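Local structure of motility hub protein FimV (Pseudomonas aeruginosa, 4MBQ) at residues L22-R26 with E55-L59. The protein regulates intracellular cyclic AMP by activating the adenylate cyclase CyaB and is required for type IV pilus assembly, twitching motility and virulence gene expression. Numbering follows the deposited sequence.
Sequences LDLAR and EAREL
A three-residue salt-bridge network joins segment 22-26 of helix 15-30 to segment 55-59 of helix 50-62 in this tetratricopeptide-repeat (TPR) piece of the cytoplasmic domain. Arg26 lies at its centre: NH2 donates to Glu55 OE2 across the interface at 2.8 Å, with an N-H...O angle of 160° and the carboxylate oxygen at the guanidinium edge, while NH1 reaches Asp23 OD1 one turn back at 2.8 Å but more bent (131°). The CA-to-CB bond of Arg26 points sideways; m, t, t values for chi1 to chi3 keep the chain extended, so that its end reaches Glu55, whose t, p rotamer carries its carboxylate to meet it. Both segments are regular alpha-helix, as the bonds Arg26 N to Leu22 O (3.1 Å) and Leu59 N to Glu55 O (2.9 Å) attest. Their axes run nearly parallel (12°) and 11.2 Å apart, consistent with helix A of one TPR and the helix following its A-B hairpin; helix 34-47 packs against both, with Val44 on Leu22 and Leu45 on Ala56. The nearest CA atoms pair Leu22 with Ala56 (7.1 Å) and Arg26 with Leu59 (8.3 Å). Beneath the ion pairs, Leu22 CD2 touches Glu55 CG (3.9 Å) and Ala56 CB (4.3 Å), and Leu59 CD1 meets Arg26 CG at 4.2 Å.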
ATOM      1  N   LEU B  22       7.536  -5.619  -2.077  1.00 25.56           N
ATOM      2  CA  LEU B  22       8.582  -4.745  -1.558  1.00 25.83           C
ATOM      3  C   LEU B  22       8.032  -3.347  -1.287  1.00 26.70           C
ATOM      4  O   LEU B  22       8.350  -2.728  -0.270  1.00 27.55           O
ATOM      5  CB  LEU B  22       9.763  -4.673  -2.527  1.00 24.28           C
ATOM      6  CG  LEU B  22      10.771  -5.821  -2.433  1.00 26.44           C
ATOM      7  CD1 LEU B  22      11.815  -5.723  -3.537  1.00 25.32           C
ATOM      8  CD2 LEU B  22      11.432  -5.810  -1.067  1.00 27.58           C
ATOM      9  N   ASP B  23       7.204  -2.853  -2.197  1.00 24.84           N
ATOM     10  CA  ASP B  23       6.580  -1.547  -2.009  1.00 25.65           C
ATOM     11  C   ASP B  23       5.544  -1.582  -0.889  1.00 25.89           C
ATOM     12  O   ASP B  23       5.400  -0.615  -0.144  1.00 25.88           O
ATOM     13  CB  ASP B  23       5.974  -1.034  -3.315  1.00 27.38           C
ATOM     14  CG  ASP B  23       7.009  -0.388  -4.216  1.00 35.58           C
ATOM     15  OD1 ASP B  23       7.788   0.459  -3.727  1.00 40.70           O
ATOM     16  OD2 ASP B  23       7.056  -0.732  -5.413  1.00 30.52           O
ATOM     17  N   LEU B  24       4.841  -2.704  -0.761  1.00 30.29           N
ATOM     18  CA  LEU B  24       3.901  -2.891   0.341  1.00 27.74           C
ATOM     19  C   LEU B  24       4.630  -2.896   1.679  1.00 26.27           C
ATOM     20  O   LEU B  24       4.138  -2.346   2.665  1.00 24.11           O
ATOM     21  CB  LEU B  24       3.108  -4.191   0.178  1.00 28.24           C
ATOM     22  CG  LEU B  24       1.967  -4.194  -0.837  1.00 29.94           C
ATOM     23  CD1 LEU B  24       1.113  -5.440  -0.664  1.00 35.87           C
ATOM     24  CD2 LEU B  24       1.127  -2.937  -0.702  1.00 32.53           C
ATOM     25  N   ALA B  25       5.802  -3.522   1.710  1.00 23.58           N
ATOM     26  CA  ALA B  25       6.606  -3.562   2.923  1.00 25.26           C
ATOM     27  C   ALA B  25       7.050  -2.159   3.314  1.00 23.58           C
ATOM     28  O   ALA B  25       7.021  -1.798   4.490  1.00 29.57           O
ATOM     29  CB  ALA B  25       7.809  -4.475   2.740  1.00 25.15           C
ATOM     30  N   ARG B  26       7.463  -1.376   2.321  1.00 23.92           N
ATOM     31  CA  ARG B  26       7.835   0.017   2.544  1.00 28.03           C
ATOM     32  C   ARG B  26       6.652   0.803   3.099  1.00 25.68           C
ATOM     33  O   ARG B  26       6.824   1.705   3.919  1.00 27.02           O
ATOM     34  CB  ARG B  26       8.337   0.663   1.247  1.00 34.73           C
ATOM     35  CG  ARG B  26       9.625   0.051   0.700  1.00 32.83           C
ATOM     36  CD  ARG B  26      10.072   0.722  -0.596  1.00 31.28           C
ATOM     37  NE  ARG B  26      11.255   0.074  -1.157  1.00 46.08           N
ATOM     38  CZ  ARG B  26      11.267  -0.627  -2.288  1.00 46.85           C
ATOM     39  NH1 ARG B  26      10.158  -0.761  -3.003  1.00 35.76           N
ATOM     40  NH2 ARG B  26      12.395  -1.185  -2.711  1.00 48.40           N
ATOM     41  N   GLU B  55      17.341  -6.260  -1.330  1.00 19.82           N
ATOM     42  CA  GLU B  55      16.587  -5.135  -0.791  1.00 18.35           C
ATOM     43  C   GLU B  55      15.791  -5.531   0.447  1.00 25.89           C
ATOM     44  O   GLU B  55      15.701  -4.765   1.411  1.00 17.79           O
ATOM     45  CB  GLU B  55      15.654  -4.547  -1.854  1.00 20.75           C
ATOM     46  CG  GLU B  55      14.625  -3.548  -1.323  1.00 26.09           C
ATOM     47  CD  GLU B  55      15.225  -2.203  -0.924  1.00 29.41           C
ATOM     48  OE1 GLU B  55      16.460  -2.101  -0.771  1.00 30.77           O
ATOM     49  OE2 GLU B  55      14.449  -1.236  -0.767  1.00 32.12           O
ATOM     50  N   ALA B  56      15.212  -6.730   0.413  1.00 25.20           N
ATOM     51  CA  ALA B  56      14.451  -7.244   1.545  1.00 21.24           C
ATOM     52  C   ALA B  56      15.350  -7.370   2.764  1.00 22.79           C
ATOM     53  O   ALA B  56      14.972  -6.982   3.871  1.00 24.75           O
ATOM     54  CB  ALA B  56      13.826  -8.589   1.202  1.00 20.64           C
ATOM     55  N   ARG B  57      16.546  -7.911   2.549  1.00 19.78           N
ATOM     56  CA  ARG B  57      17.528  -8.052   3.616  1.00 22.64           C
ATOM     57  C   ARG B  57      17.917  -6.691   4.181  1.00 21.94           C
ATOM     58  O   ARG B  57      18.018  -6.522   5.396  1.00 31.16           O
ATOM     59  CB  ARG B  57      18.768  -8.794   3.109  1.00 24.22           C
ATOM     60  CG  ARG B  57      18.483 -10.217   2.650  1.00 26.72           C
ATOM     61  CD  ARG B  57      19.731 -10.904   2.121  1.00 27.89           C
ATOM     62  NE  ARG B  57      19.453 -12.275   1.704  1.00 37.18           N
ATOM     63  CZ  ARG B  57      19.685 -12.750   0.485  1.00 38.46           C
ATOM     64  NH1 ARG B  57      20.214 -11.968  -0.446  1.00 38.36           N
ATOM     65  NH2 ARG B  57      19.395 -14.013   0.200  1.00 43.05           N
ATOM     66  N   GLU B  58      18.130  -5.726   3.291  1.00 27.33           N
ATOM     67  CA  GLU B  58      18.489  -4.371   3.698  1.00 26.33           C
ATOM     68  C   GLU B  58      17.385  -3.757   4.550  1.00 25.98           C
ATOM     69  O   GLU B  58      17.652  -3.158   5.591  1.00 24.47           O
ATOM     70  CB  GLU B  58      18.758  -3.492   2.474  1.00 28.60           C
ATOM     71  N   LEU B  59      16.143  -3.916   4.105  1.00 22.02           N
ATOM     72  CA  LEU B  59      14.996  -3.390   4.839  1.00 25.27           C
ATOM     73  C   LEU B  59      14.850  -4.052   6.207  1.00 30.56           C
ATOM     74  O   LEU B  59      14.575  -3.378   7.203  1.00 27.94           O
ATOM     75  CB  LEU B  59      13.711  -3.559   4.028  1.00 27.67           C
ATOM     76  CG  LEU B  59      13.574  -2.618   2.830  1.00 25.11           C
ATOM     77  CD1 LEU B  59      12.285  -2.887   2.064  1.00 26.12           C
ATOM     78  CD2 LEU B  59      13.638  -1.168   3.289  1.00 23.24           C
TER